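PDB 3III: CocE/NonD family hydrolase from Staphylococcus aureus subsp. aureus COL, which probably hydrolyses ester or amide bonds, being an alpha/beta-hydrolase related to the CocE esterases and the X-Pro dipeptidyl-peptidases. Local coordinates for residues Leu425-Lys430 with Val492-Leu497; Gly407-Lys412 with Leu497-Leu502; Gly207-Gly212 with Trp456-His461. One frame throughout, in Å; residues are numbered along the deposited sequence.

Contact 1. Residues Leu425-Lys430 with Val492-Leu497; sequences LFAGIK and VEIELL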
ATOM      1  N   LEU A 425       0.996 -19.148  11.018  1.00  6.59           N
ATOM      2  CA  LEU A 425       1.561 -19.691   9.788  1.00  6.55           C
ATOM      3  C   LEU A 425       2.026 -18.525   8.886  1.00  7.31           C
ATOM      4  O   LEU A 425       1.299 -17.535   8.677  1.00  8.41           O
ATOM      5  CB  LEU A 425       0.543 -20.531   9.038  1.00  6.10           C
ATOM      6  CG  LEU A 425      -0.120 -21.750   9.711  1.00  6.72           C
ATOM      7  CD1 LEU A 425      -1.252 -22.354   8.828  1.00  5.64           C
ATOM      8  CD2 LEU A 425       0.910 -22.777   9.984  1.00  6.12           C
ATOM      9  N   PHE A 426       3.250 -18.671   8.407  1.00  6.82           N
ATOM     10  CA  PHE A 426       3.918 -17.712   7.565  1.00  5.14           C
ATOM     11  C   PHE A 426       4.128 -18.417   6.242  1.00  5.81           C
ATOM     12  O   PHE A 426       4.768 -19.457   6.178  1.00  6.40           O
ATOM     13  CB  PHE A 426       5.264 -17.335   8.173  1.00  6.16           C
ATOM     14  CG  PHE A 426       5.159 -16.537   9.480  1.00  6.82           C
ATOM     15  CD1 PHE A 426       5.435 -15.206   9.507  1.00  8.08           C
ATOM     16  CD2 PHE A 426       4.789 -17.150  10.674  1.00  6.35           C
ATOM     17  CE1 PHE A 426       5.317 -14.426  10.687  1.00  9.73           C
ATOM     18  CE2 PHE A 426       4.707 -16.395  11.873  1.00  6.89           C
ATOM     19  CZ  PHE A 426       4.985 -15.053  11.900  1.00  9.51           C
ATOM     20  N   ALA A 427       3.510 -17.893   5.203  1.00  6.70           N
ATOM     21  CA  ALA A 427       3.641 -18.437   3.849  1.00  6.82           C
ATOM     22  C   ALA A 427       4.427 -17.523   2.967  1.00  7.31           C
ATOM     23  O   ALA A 427       4.401 -16.276   3.093  1.00  7.84           O
ATOM     24  CB  ALA A 427       2.310 -18.697   3.253  1.00  6.42           C
ATOM     25  N   GLY A 428       5.149 -18.146   2.034  1.00  7.25           N
ATOM     26  CA  GLY A 428       5.828 -17.436   1.020  1.00  7.27           C
ATOM     27  C   GLY A 428       5.921 -18.148  -0.307  1.00  6.89           C
ATOM     28  O   GLY A 428       5.920 -19.389  -0.373  1.00  6.19           O
ATOM     29  N   ILE A 429       5.932 -17.341  -1.373  1.00  6.98           N
ATOM     30  CA  ILE A 429       6.202 -17.832  -2.726  1.00  6.48           C
ATOM     31  C   ILE A 429       7.546 -17.276  -3.148  1.00  8.23           C
ATOM     32  O   ILE A 429       7.779 -16.047  -3.043  1.00  7.79           O
ATOM     33  CB  ILE A 429       5.154 -17.343  -3.722  1.00  5.21           C
ATOM     34  CG1 ILE A 429       3.755 -17.692  -3.216  1.00  8.32           C
ATOM     35  CG2 ILE A 429       5.426 -17.940  -5.198  1.00  5.86           C
ATOM     36  CD1 ILE A 429       3.529 -19.239  -3.006  1.00  7.62           C
ATOM     37  N   LYS A 430       8.416 -18.165  -3.632  1.00  7.87           N
ATOM     38  CA  LYS A 430       9.767 -17.789  -4.126  1.00  7.85           C
ATOM     39  C   LYS A 430       9.896 -18.278  -5.579  1.00  8.33           C
ATOM     40  O   LYS A 430       9.199 -19.222  -5.993  1.00  7.33           O
ATOM     41  CB  LYS A 430      10.872 -18.451  -3.282  1.00  7.77           C
ATOM     42  CG  LYS A 430      10.893 -18.037  -1.853  1.00  6.88           C
ATOM     43  CD  LYS A 430      11.982 -18.670  -1.030  1.00  7.43           C
ATOM     44  CE  LYS A 430      12.027 -17.998   0.350  1.00  6.63           C
ATOM     45  NZ  LYS A 430      12.463 -16.560   0.311  1.00  6.87           N
ATOM     46  N   VAL A 492      -7.181 -24.653   6.263  1.00  7.20           N
ATOM     47  CA  VAL A 492      -6.919 -23.223   6.249  1.00  7.06           C
ATOM     48  C   VAL A 492      -6.624 -22.803   4.838  1.00  7.59           C
ATOM     49  O   VAL A 492      -6.112 -23.597   4.028  1.00  7.45           O
ATOM     50  CB  VAL A 492      -5.765 -22.813   7.173  1.00  7.45           C
ATOM     51  CG1 VAL A 492      -6.081 -23.275   8.673  1.00  6.74           C
ATOM     52  CG2 VAL A 492      -4.440 -23.354   6.649  1.00  6.56           C
ATOM     53  N   GLU A 493      -6.964 -21.575   4.538  1.00  7.00           N
ATOM     54  CA  GLU A 493      -6.616 -20.960   3.253  1.00  7.63           C
ATOM     55  C   GLU A 493      -5.945 -19.653   3.532  1.00  7.41           C
ATOM     56  O   GLU A 493      -6.517 -18.783   4.215  1.00  7.56           O
ATOM     57  CB  GLU A 493      -7.857 -20.730   2.413  1.00  8.50           C
ATOM     58  CG  GLU A 493      -8.503 -22.036   2.062  1.00  9.33           C
ATOM     59  CD  GLU A 493      -9.750 -21.903   1.246  1.00 10.81           C
ATOM     60  OE1 GLU A 493      -9.877 -20.965   0.442  1.00 11.87           O
ATOM     61  OE2 GLU A 493     -10.611 -22.800   1.388  1.00 11.64           O
ATOM     62  N   ILE A 494      -4.711 -19.554   3.051  1.00  6.62           N
ATOM     63  CA  ILE A 494      -3.838 -18.434   3.306  1.00  6.15           C
ATOM     64  C   ILE A 494      -3.809 -17.523   2.097  1.00  7.84           C
ATOM     65  O   ILE A 494      -3.532 -17.975   0.957  1.00  7.34           O
ATOM     66  CB  ILE A 494      -2.426 -18.895   3.657  1.00  7.55           C
ATOM     67  CG1 ILE A 494      -2.471 -19.809   4.889  1.00  7.46           C
ATOM     68  CG2 ILE A 494      -1.503 -17.715   3.996  1.00  6.13           C
ATOM     69  CD1 ILE A 494      -1.059 -20.344   5.311  1.00  8.48           C
ATOM     70  N   GLU A 495      -4.124 -16.250   2.344  1.00  7.42           N
ATOM     71  CA  GLU A 495      -4.060 -15.167   1.299  1.00  7.60           C
ATOM     72  C   GLU A 495      -2.593 -14.772   0.959  1.00  7.91           C
ATOM     73  O   GLU A 495      -1.965 -14.010   1.689  1.00  9.40           O
ATOM     74  CB  GLU A 495      -4.852 -13.930   1.797  1.00  7.21           C
ATOM     75  CG  GLU A 495      -4.933 -12.726   0.831  1.00  7.20           C
ATOM     76  CD  GLU A 495      -5.658 -11.531   1.449  1.00  8.88           C
ATOM     77  OE1 GLU A 495      -5.849 -11.517   2.676  1.00 10.40           O
ATOM     78  OE2 GLU A 495      -6.093 -10.608   0.705  1.00  7.39           O
ATOM     79  N   LEU A 496      -2.072 -15.301  -0.128  1.00  6.57           N
ATOM     80  CA  LEU A 496      -0.856 -14.717  -0.732  1.00  8.20           C
ATOM     81  C   LEU A 496      -1.277 -13.400  -1.439  1.00  7.43           C
ATOM     82  O   LEU A 496      -2.208 -13.381  -2.210  1.00  6.84           O
ATOM     83  CB  LEU A 496      -0.137 -15.683  -1.694  1.00  7.52           C
ATOM     84  CG  LEU A 496       0.570 -16.897  -1.131  1.00  9.32           C
ATOM     85  CD1 LEU A 496       1.544 -16.522  -0.046  1.00 10.88           C
ATOM     86  CD2 LEU A 496      -0.464 -17.904  -0.651  1.00  8.35           C
ATOM     87  N   LEU A 497      -0.602 -12.309  -1.099  1.00  7.76           N
ATOM     88  CA  LEU A 497      -0.971 -11.001  -1.567  1.00  7.85           C
ATOM     89  C   LEU A 497      -0.618 -10.894  -3.039  1.00  8.58           C
ATOM     90  O   LEU A 497       0.238 -11.661  -3.543  1.00  6.43           O
ATOM     91  CB  LEU A 497      -0.250  -9.962  -0.735  1.00  8.48           C
ATOM     92  CG  LEU A 497      -0.795  -9.906   0.715  1.00  9.82           C
ATOM     93  CD1 LEU A 497       0.054  -8.867   1.452  1.00 11.33           C
ATOM     94  CD2 LEU A 497      -2.298  -9.565   0.808  1.00 11.24           C
TER

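Contact 2. Residues Gly407-Lys412 with Leu497-Leu502; sequences GNMNLK and LPSGTL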
ATOM      1  N   GLY A 407      -1.733 -11.866 -10.090  1.00  7.25           N
ATOM      2  CA  GLY A 407      -2.891 -11.822  -9.258  1.00  8.92           C
ATOM      3  C   GLY A 407      -2.692 -12.429  -7.878  1.00  7.80           C
ATOM      4  O   GLY A 407      -1.541 -12.505  -7.358  1.00  8.21           O
ATOM      5  N   ASN A 408      -3.811 -12.783  -7.241  1.00  7.35           N
ATOM      6  CA  ASN A 408      -3.806 -13.424  -5.924  1.00  7.33           C
ATOM      7  C   ASN A 408      -3.448 -14.888  -6.060  1.00  7.20           C
ATOM      8  O   ASN A 408      -3.652 -15.465  -7.106  1.00  7.15           O
ATOM      9  CB  ASN A 408      -5.178 -13.281  -5.250  1.00  7.99           C
ATOM     10  CG  ASN A 408      -5.406 -11.878  -4.626  1.00 10.13           C
ATOM     11  OD1 ASN A 408      -5.053 -11.641  -3.454  1.00 16.98           O
ATOM     12  ND2 ASN A 408      -6.066 -10.989  -5.370  1.00  9.39           N
HETATM   13  N   MSE A 409      -2.887 -15.474  -5.000  1.00  7.93           N
HETATM   14  CA  MSE A 409      -2.758 -16.931  -4.894  1.00  7.96           C
HETATM   15  C   MSE A 409      -3.286 -17.327  -3.552  1.00  7.23           C
HETATM   16  O   MSE A 409      -3.248 -16.538  -2.597  1.00  6.63           O
HETATM   17  CB  MSE A 409      -1.302 -17.357  -4.994  1.00  8.63           C
HETATM   18  CG  MSE A 409      -0.533 -16.694  -6.128  1.00 12.56           C
HETATM   19 SE   MSE A 409       1.169 -17.704  -6.477  1.00 19.96          SE
HETATM   20  CE  MSE A 409       2.239 -16.182  -7.306  1.00 12.54           C
ATOM     21  N   ASN A 410      -3.735 -18.569  -3.485  1.00  6.32           N
ATOM     22  CA  ASN A 410      -4.420 -19.112  -2.322  1.00  6.29           C
ATOM     23  C   ASN A 410      -3.694 -20.389  -1.963  1.00  6.29           C
ATOM     24  O   ASN A 410      -3.628 -21.344  -2.781  1.00  4.58           O
ATOM     25  CB  ASN A 410      -5.922 -19.381  -2.645  1.00  6.30           C
ATOM     26  CG  ASN A 410      -6.696 -19.881  -1.440  1.00  8.05           C
ATOM     27  OD1 ASN A 410      -6.129 -20.090  -0.367  1.00 11.45           O
ATOM     28  ND2 ASN A 410      -8.017 -20.052  -1.598  1.00  8.65           N
ATOM     29  N   LEU A 411      -3.168 -20.414  -0.750  1.00  6.20           N
ATOM     30  CA  LEU A 411      -2.531 -21.621  -0.245  1.00  7.72           C
ATOM     31  C   LEU A 411      -3.448 -22.332   0.748  1.00  7.20           C
ATOM     32  O   LEU A 411      -3.654 -21.837   1.867  1.00  7.02           O
ATOM     33  CB  LEU A 411      -1.179 -21.278   0.389  1.00  7.55           C
ATOM     34  CG  LEU A 411      -0.467 -22.485   0.992  1.00  7.43           C
ATOM     35  CD1 LEU A 411      -0.223 -23.547  -0.100  1.00  5.75           C
ATOM     36  CD2 LEU A 411       0.873 -22.033   1.680  1.00  4.68           C
ATOM     37  N   LYS A 412      -3.995 -23.482   0.317  1.00  7.15           N
ATOM     38  CA  LYS A 412      -4.855 -24.294   1.157  1.00  7.05           C
ATOM     39  C   LYS A 412      -4.008 -25.348   1.846  1.00  7.29           C
ATOM     40  O   LYS A 412      -3.318 -26.144   1.190  1.00  8.53           O
ATOM     41  CB  LYS A 412      -6.009 -24.942   0.399  1.00  7.11           C
ATOM     42  CG  LYS A 412      -6.987 -25.599   1.424  1.00  7.59           C
ATOM     43  CD  LYS A 412      -8.034 -26.459   0.737  1.00  7.46           C
ATOM     44  CE  LYS A 412      -9.066 -26.961   1.675  1.00  7.64           C
ATOM     45  NZ  LYS A 412     -10.056 -27.756   0.890  1.00  7.85           N
ATOM     46  N   LEU A 497      -0.602 -12.309  -1.099  1.00  7.76           N
ATOM     47  CA  LEU A 497      -0.971 -11.001  -1.567  1.00  7.85           C
ATOM     48  C   LEU A 497      -0.618 -10.894  -3.039  1.00  8.58           C
ATOM     49  O   LEU A 497       0.238 -11.661  -3.543  1.00  6.43           O
ATOM     50  CB  LEU A 497      -0.250  -9.962  -0.735  1.00  8.48           C
ATOM     51  CG  LEU A 497      -0.795  -9.906   0.715  1.00  9.82           C
ATOM     52  CD1 LEU A 497       0.054  -8.867   1.452  1.00 11.33           C
ATOM     53  CD2 LEU A 497      -2.298  -9.565   0.808  1.00 11.24           C
ATOM     54  N   PRO A 498      -1.305  -9.973  -3.757  1.00  9.53           N
ATOM     55  CA  PRO A 498      -1.178  -9.903  -5.230  1.00  9.54           C
ATOM     56  C   PRO A 498       0.267  -9.651  -5.689  1.00  9.10           C
ATOM     57  O   PRO A 498       0.968  -8.806  -5.112  1.00 10.03           O
ATOM     58  CB  PRO A 498      -2.041  -8.711  -5.602  1.00  9.13           C
ATOM     59  CG  PRO A 498      -3.076  -8.628  -4.466  1.00  9.73           C
ATOM     60  CD  PRO A 498      -2.342  -9.050  -3.259  1.00  9.35           C
ATOM     61  N   SER A 499       0.679 -10.434  -6.694  1.00  8.93           N
ATOM     62  CA  SER A 499       2.023 -10.396  -7.252  1.00  9.41           C
ATOM     63  C   SER A 499       1.965 -10.663  -8.773  1.00  7.64           C
ATOM     64  O   SER A 499       1.030 -11.235  -9.253  1.00  6.56           O
ATOM     65  CB  SER A 499       2.896 -11.426  -6.540  1.00  9.57           C
ATOM     66  OG  SER A 499       2.522 -12.726  -6.866  1.00  8.41           O
ATOM     67  N   GLY A 500       2.951 -10.168  -9.499  1.00  8.41           N
ATOM     68  CA  GLY A 500       3.054 -10.351 -10.954  1.00  6.86           C
ATOM     69  C   GLY A 500       4.440 -10.764 -11.336  1.00  6.98           C
ATOM     70  O   GLY A 500       5.386  -9.971 -11.198  1.00  7.36           O
ATOM     71  N   THR A 501       4.580 -11.965 -11.898  1.00  5.85           N
ATOM     72  CA  THR A 501       5.890 -12.570 -12.074  1.00  6.10           C
ATOM     73  C   THR A 501       5.897 -13.535 -13.231  1.00  6.55           C
ATOM     74  O   THR A 501       4.909 -14.276 -13.415  1.00  6.38           O
ATOM     75  CB  THR A 501       6.280 -13.348 -10.764  1.00  6.77           C
ATOM     76  OG1 THR A 501       5.819 -12.591  -9.640  1.00  8.95           O
ATOM     77  CG2 THR A 501       7.823 -13.611 -10.651  1.00  5.41           C
ATOM     78  N   LEU A 502       6.970 -13.498 -14.020  1.00  6.30           N
ATOM     79  CA  LEU A 502       7.259 -14.483 -15.059  1.00  6.90           C
ATOM     80  C   LEU A 502       8.066 -15.612 -14.441  1.00  7.76           C
ATOM     81  O   LEU A 502       9.071 -15.342 -13.711  1.00  8.71           O
ATOM     82  CB  LEU A 502       8.157 -13.864 -16.141  1.00  7.51           C
ATOM     83  CG  LEU A 502       8.702 -14.708 -17.286  1.00  6.84           C
ATOM     84  CD1 LEU A 502       7.533 -15.317 -18.104  1.00  3.59           C
ATOM     85  CD2 LEU A 502       9.606 -13.752 -18.153  1.00  8.87           C
TER
HETATM   86  O   HOH W   1       0.227 -13.491  -5.451  1.00  6.21           O

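Contact 3. Residues Gly207-Gly212 with Trp456-His461; sequences GIPDTG and WLRVSH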
ATOM      1  N   GLY A 207      -4.523 -11.836  11.167  1.00  6.36           N
ATOM      2  CA  GLY A 207      -4.748 -11.957  12.593  1.00  6.57           C
ATOM      3  C   GLY A 207      -3.490 -11.922  13.469  1.00  6.90           C
ATOM      4  O   GLY A 207      -3.602 -11.908  14.719  1.00  6.64           O
ATOM      5  N   ILE A 208      -2.297 -11.952  12.869  1.00  6.86           N
ATOM      6  CA  ILE A 208      -1.040 -11.961  13.677  1.00  7.21           C
ATOM      7  C   ILE A 208      -0.625 -10.477  13.811  1.00  8.04           C
ATOM      8  O   ILE A 208      -0.384  -9.834  12.782  1.00  7.86           O
ATOM      9  CB  ILE A 208       0.111 -12.746  12.975  1.00  7.08           C
ATOM     10  CG1 ILE A 208      -0.337 -14.132  12.510  1.00  5.67           C
ATOM     11  CG2 ILE A 208       1.386 -12.842  13.891  1.00  8.92           C
ATOM     12  CD1 ILE A 208       0.764 -14.901  11.648  1.00  2.00           C
ATOM     13  N   PRO A 209      -0.463  -9.949  15.044  1.00  7.93           N
ATOM     14  CA  PRO A 209      -0.139  -8.545  15.232  1.00  8.21           C
ATOM     15  C   PRO A 209       1.225  -8.140  14.699  1.00  8.03           C
ATOM     16  O   PRO A 209       2.203  -8.854  14.889  1.00  7.99           O
ATOM     17  CB  PRO A 209      -0.228  -8.328  16.739  1.00  9.01           C
ATOM     18  CG  PRO A 209      -0.156  -9.639  17.326  1.00  9.29           C
ATOM     19  CD  PRO A 209      -0.509 -10.684  16.303  1.00  8.30           C
ATOM     20  N   ASP A 210       1.265  -7.007  14.011  1.00  7.32           N
ATOM     21  CA  ASP A 210       2.514  -6.447  13.521  1.00  7.32           C
ATOM     22  C   ASP A 210       3.172  -5.777  14.722  1.00  7.61           C
ATOM     23  O   ASP A 210       2.678  -4.784  15.254  1.00  7.99           O
ATOM     24  CB  ASP A 210       2.281  -5.462  12.423  1.00  8.56           C
ATOM     25  CG  ASP A 210       3.610  -4.807  11.881  1.00  9.37           C
ATOM     26  OD1 ASP A 210       4.707  -5.218  12.322  1.00  9.91           O
ATOM     27  OD2 ASP A 210       3.529  -3.811  11.095  1.00 12.61           O
ATOM     28  N   THR A 211       4.306  -6.300  15.118  1.00  8.39           N
ATOM     29  CA  THR A 211       5.069  -5.748  16.235  1.00  8.26           C
ATOM     30  C   THR A 211       6.220  -4.832  15.740  1.00  9.84           C
ATOM     31  O   THR A 211       7.020  -4.262  16.540  1.00 10.73           O
ATOM     32  CB  THR A 211       5.643  -6.862  17.062  1.00  9.21           C
ATOM     33  OG1 THR A 211       6.561  -7.632  16.272  1.00  7.63           O
ATOM     34  CG2 THR A 211       4.525  -7.723  17.631  1.00  7.88           C
ATOM     35  N   GLY A 212       6.290  -4.675  14.436  1.00  9.02           N
ATOM     36  CA  GLY A 212       7.307  -3.852  13.835  1.00 10.23           C
ATOM     37  C   GLY A 212       6.799  -2.541  13.314  1.00  9.34           C
ATOM     38  O   GLY A 212       6.450  -1.643  14.115  1.00 10.23           O
ATOM     39  N   TRP A 456       0.117 -14.525   5.514  1.00  7.61           N
ATOM     40  CA  TRP A 456       0.108 -14.915   6.933  1.00  6.66           C
ATOM     41  C   TRP A 456      -1.258 -15.383   7.407  1.00  7.30           C
ATOM     42  O   TRP A 456      -2.296 -14.870   6.962  1.00  8.91           O
ATOM     43  CB  TRP A 456       0.461 -13.721   7.798  1.00  7.64           C
ATOM     44  CG  TRP A 456       1.763 -13.051   7.534  1.00  6.44           C
ATOM     45  CD1 TRP A 456       2.935 -13.243   8.230  1.00  6.54           C
ATOM     46  CD2 TRP A 456       2.021 -12.005   6.608  1.00  7.42           C
ATOM     47  NE1 TRP A 456       3.908 -12.429   7.745  1.00  5.53           N
ATOM     48  CE2 TRP A 456       3.380 -11.635   6.764  1.00  7.86           C
ATOM     49  CE3 TRP A 456       1.244 -11.342   5.653  1.00  6.77           C
ATOM     50  CZ2 TRP A 456       3.984 -10.628   5.984  1.00  6.63           C
ATOM     51  CZ3 TRP A 456       1.840 -10.377   4.870  1.00 10.09           C
ATOM     52  CH2 TRP A 456       3.216 -10.022   5.059  1.00  7.28           C
ATOM     53  N   LEU A 457      -1.300 -16.300   8.364  1.00  7.84           N
ATOM     54  CA  LEU A 457      -2.559 -16.581   9.029  1.00  7.92           C
ATOM     55  C   LEU A 457      -2.370 -17.142  10.447  1.00  7.95           C
ATOM     56  O   LEU A 457      -1.612 -18.046  10.642  1.00  8.40           O
ATOM     57  CB  LEU A 457      -3.357 -17.603   8.232  1.00  8.01           C
ATOM     58  CG  LEU A 457      -4.765 -17.931   8.779  1.00  7.91           C
ATOM     59  CD1 LEU A 457      -5.699 -16.683   8.656  1.00  9.08           C
ATOM     60  CD2 LEU A 457      -5.359 -19.182   8.079  1.00  7.73           C
ATOM     61  N   ARG A 458      -3.134 -16.621  11.389  1.00  7.77           N
ATOM     62  CA  ARG A 458      -3.291 -17.224  12.707  1.00  8.33           C
ATOM     63  C   ARG A 458      -4.486 -18.176  12.576  1.00  8.54           C
ATOM     64  O   ARG A 458      -5.610 -17.806  12.162  1.00  7.16           O
ATOM     65  CB  ARG A 458      -3.467 -16.135  13.760  1.00  9.47           C
ATOM     66  CG  ARG A 458      -3.692 -16.661  15.190  1.00  7.79           C
ATOM     67  CD  ARG A 458      -3.491 -15.560  16.207  1.00  8.09           C
ATOM     68  NE  ARG A 458      -2.072 -15.269  16.386  1.00  7.25           N
ATOM     69  CZ  ARG A 458      -1.580 -14.370  17.215  1.00  8.77           C
ATOM     70  NH1 ARG A 458      -2.363 -13.630  17.977  1.00  8.71           N
ATOM     71  NH2 ARG A 458      -0.276 -14.197  17.270  1.00  9.25           N
ATOM     72  N   VAL A 459      -4.220 -19.448  12.831  1.00  8.99           N
ATOM     73  CA  VAL A 459      -5.184 -20.502  12.499  1.00  9.09           C
ATOM     74  C   VAL A 459      -6.498 -20.391  13.290  1.00  8.08           C
ATOM     75  O   VAL A 459      -7.561 -20.724  12.780  1.00  8.13           O
ATOM     76  CB  VAL A 459      -4.481 -21.902  12.581  1.00  8.70           C
ATOM     77  CG1 VAL A 459      -5.469 -23.075  12.457  1.00  7.27           C
ATOM     78  CG2 VAL A 459      -3.377 -21.962  11.490  1.00  7.58           C
ATOM     79  N   SER A 460      -6.460 -19.885  14.519  1.00  7.58           N
ATOM     80  CA  SER A 460      -7.722 -19.610  15.237  1.00  8.03           C
ATOM     81  C   SER A 460      -8.609 -18.561  14.498  1.00  7.74           C
ATOM     82  O   SER A 460      -9.813 -18.495  14.722  1.00  7.30           O
ATOM     83  CB  SER A 460      -7.478 -19.169  16.677  1.00  8.53           C
ATOM     84  OG  SER A 460      -6.854 -17.920  16.698  1.00  8.37           O
ATOM     85  N   HIS A 461      -8.018 -17.827  13.562  1.00  6.80           N
ATOM     86  CA  HIS A 461      -8.752 -16.854  12.732  1.00  6.77           C
ATOM     87  C   HIS A 461      -9.129 -17.359  11.345  1.00  6.06           C
ATOM     88  O   HIS A 461      -9.487 -16.566  10.450  1.00  6.92           O
ATOM     89  CB  HIS A 461      -7.872 -15.616  12.579  1.00  5.78           C
ATOM     90  CG  HIS A 461      -7.729 -14.829  13.841  1.00  5.54           C
ATOM     91  ND1 HIS A 461      -7.865 -13.448  13.892  1.00  6.87           N
ATOM     92  CD2 HIS A 461      -7.493 -15.231  15.110  1.00  6.10           C
ATOM     93  CE1 HIS A 461      -7.685 -13.040  15.136  1.00  8.47           C
ATOM     94  NE2 HIS A 461      -7.466 -14.102  15.899  1.00  5.47           N
TER

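Contact 1. Residues Leu425-Lys430 with Val492-Leu497
Ile494, which packs against Leu425 and Ala427, is held in its own sheet by a probable backbone hydrogen bond from Ile494 N to Leu411 O. Its side chain points toward segment 425-430, into the interior of a beta sandwich, consistent with the jelly-roll C-terminal domain of CocE relatives. Strand 424-432 belongs to one sheet and strand 490-503 to the other. The two segments pass at 8.1 Å between axes, with 45° between their directions, and no hydrogen bond joins them: what links the sheets here is hydrocarbon alone.

Ala427 sits in the middle. Its CB is 4.0 Å from Ile494 CG2, and the same CB also meets CD1 of Leu496. At one end, Leu425 crosses Ile494 at about a right angle, and its CD1 reaches both Ile494 CD1 (4.1 Å) and Val492 CG2 (4.0 Å). Leu425 CG lies anti to the carbonyl carbon (chi1 -58°), and CD1 beyond it touches both partners. Neighbours add to this core: Leu457 lies against Val492 and Ile494, and Leu411 against Leu496. At the other end, Ile429 lies across Leu496, also near a right angle, and the closest approach of the whole contact is made there, between Ile429 CG1 and Leu496 CG at 3.9 Å.

Contact 2. Residues Gly407-Lys412 with Leu497-Leu502
An antiparallel hydrogen-bonded pair, Gly407-Ser499, joins the strands within these two segments at a corner in the C-terminal beta sandwich, just where the chain turns from strand 403-406 into strand 408-417. Two backbone bonds close the pair. Gly407 N gives its hydrogen to Ser499 O at 3.0 Å, nearly in line with the carbonyl, whereas the return bond from Ser499 N to Gly407 O (3.1 Å) arrives 37° out of the carbonyl plane. The turn is made at glycine backbone angles (phi 136°), where a side chain would be jammed against the preceding carbonyl.

Gly407 O has three partners: the amide of Ser499, a water that donates to it, and Pro498 CA through a CA-H...O contact at 3.4 Å. The same water donates to Leu497 O, 2.6 Å away, and accepts from Ser499 OG, so it bridges both strands by three bonds. Ser499 OG stands between its own backbone N and carbonyl carbon (chi1 70°), the position from which it meets that water.

Asn408 and Pro498 lie side by side and point the same way, with the amide group against the proline ring: Asn408 OD1 comes within 3.7 Å of Pro498 CG. Beyond the bridge, Pro498 O accepts from Asn275 ND2 and Gly500 O from Arg338 NE. Met409, present as selenomethionine, runs extended beyond CG and brings its terminal CE to 3.5 Å from Ser499 OG.

Contact 3. Residues Gly207-Gly212 with Trp456-His461
Gly207 and Ile208 are buried closely against the end of strand 447-458 and the turn after it, while Pro209 and Arg458 form the partly exposed border. On the buried side, Gly207 turns its bare CA to the imidazole of His461, 3.7 Å from ND1, and Gly207 O lies over a face of that ring. The imidazole is held from elsewhere, by His478 at ND1 and by Glu481 at NE2. Ile208 fills the next position. Its CD1 reaches 4.0 Å from Trp456 CB, the two side chains crossing at about a right angle, and is equally close to the carbonyl carbon of Leu457. Further back along the same branch, Ile208 CG1 sits 3.9 Å from Arg458 CB.

This is where two domains meet. Segment 207-212 lies in the hydrolase portion, in the largely helical insertion between core strands 186-192 and 262-267, and forms a small hairpin with strand 204-205; segment 456-461 leaves the C-terminal beta sandwich. No hydrogen bond runs between the segments themselves, although the backbones of Arg458 and Gly206 are bonded right beside them.

On the more exposed side, Arg458 leaves its strand with CG anti to the backbone N, then bends at chi3 (-75°), which swings NE round. Ile208 CA and Gly207 O lie over one face of the guanidinium. Gly207 O is only a neighbour, 3.9 Å from Arg458 NH1; the charge is met instead by Asp424, salt-bridged to NE. Pro209 crosses the arginine at about a right angle, its CD 3.7 Å from Arg458 NH2. Past the proline an Asx turn, Asp210 OD1 accepting from Gly212 N at 2.7 Å, brings the chain to Gly212, the N-cap of helix 213-224.

Contacts 1 and 2 share Leu497 and strand 490-503, and their centres are 9 Å apart; contact 1 joins that strand to the facing sheet, contact 2 to a neighbour in its own sheet. Glu493 OE1 and Asn410 ND2, 2.9 Å apart, probably make a further bond between them. Contact 3, centred 12 Å from contact 1, reaches it through the probable bond Leu425 N to Leu457 O (2.9 Å) and through Phe426, whose ring meets that of Trp456. Contacts 2 and 3 are about 19 Å apart between centres, touching where Leu497 CD1 approaches Trp456 CZ3. Of the three, contact 3 is the one whose segments come from both the hydrolase part and the C-terminal sandwich.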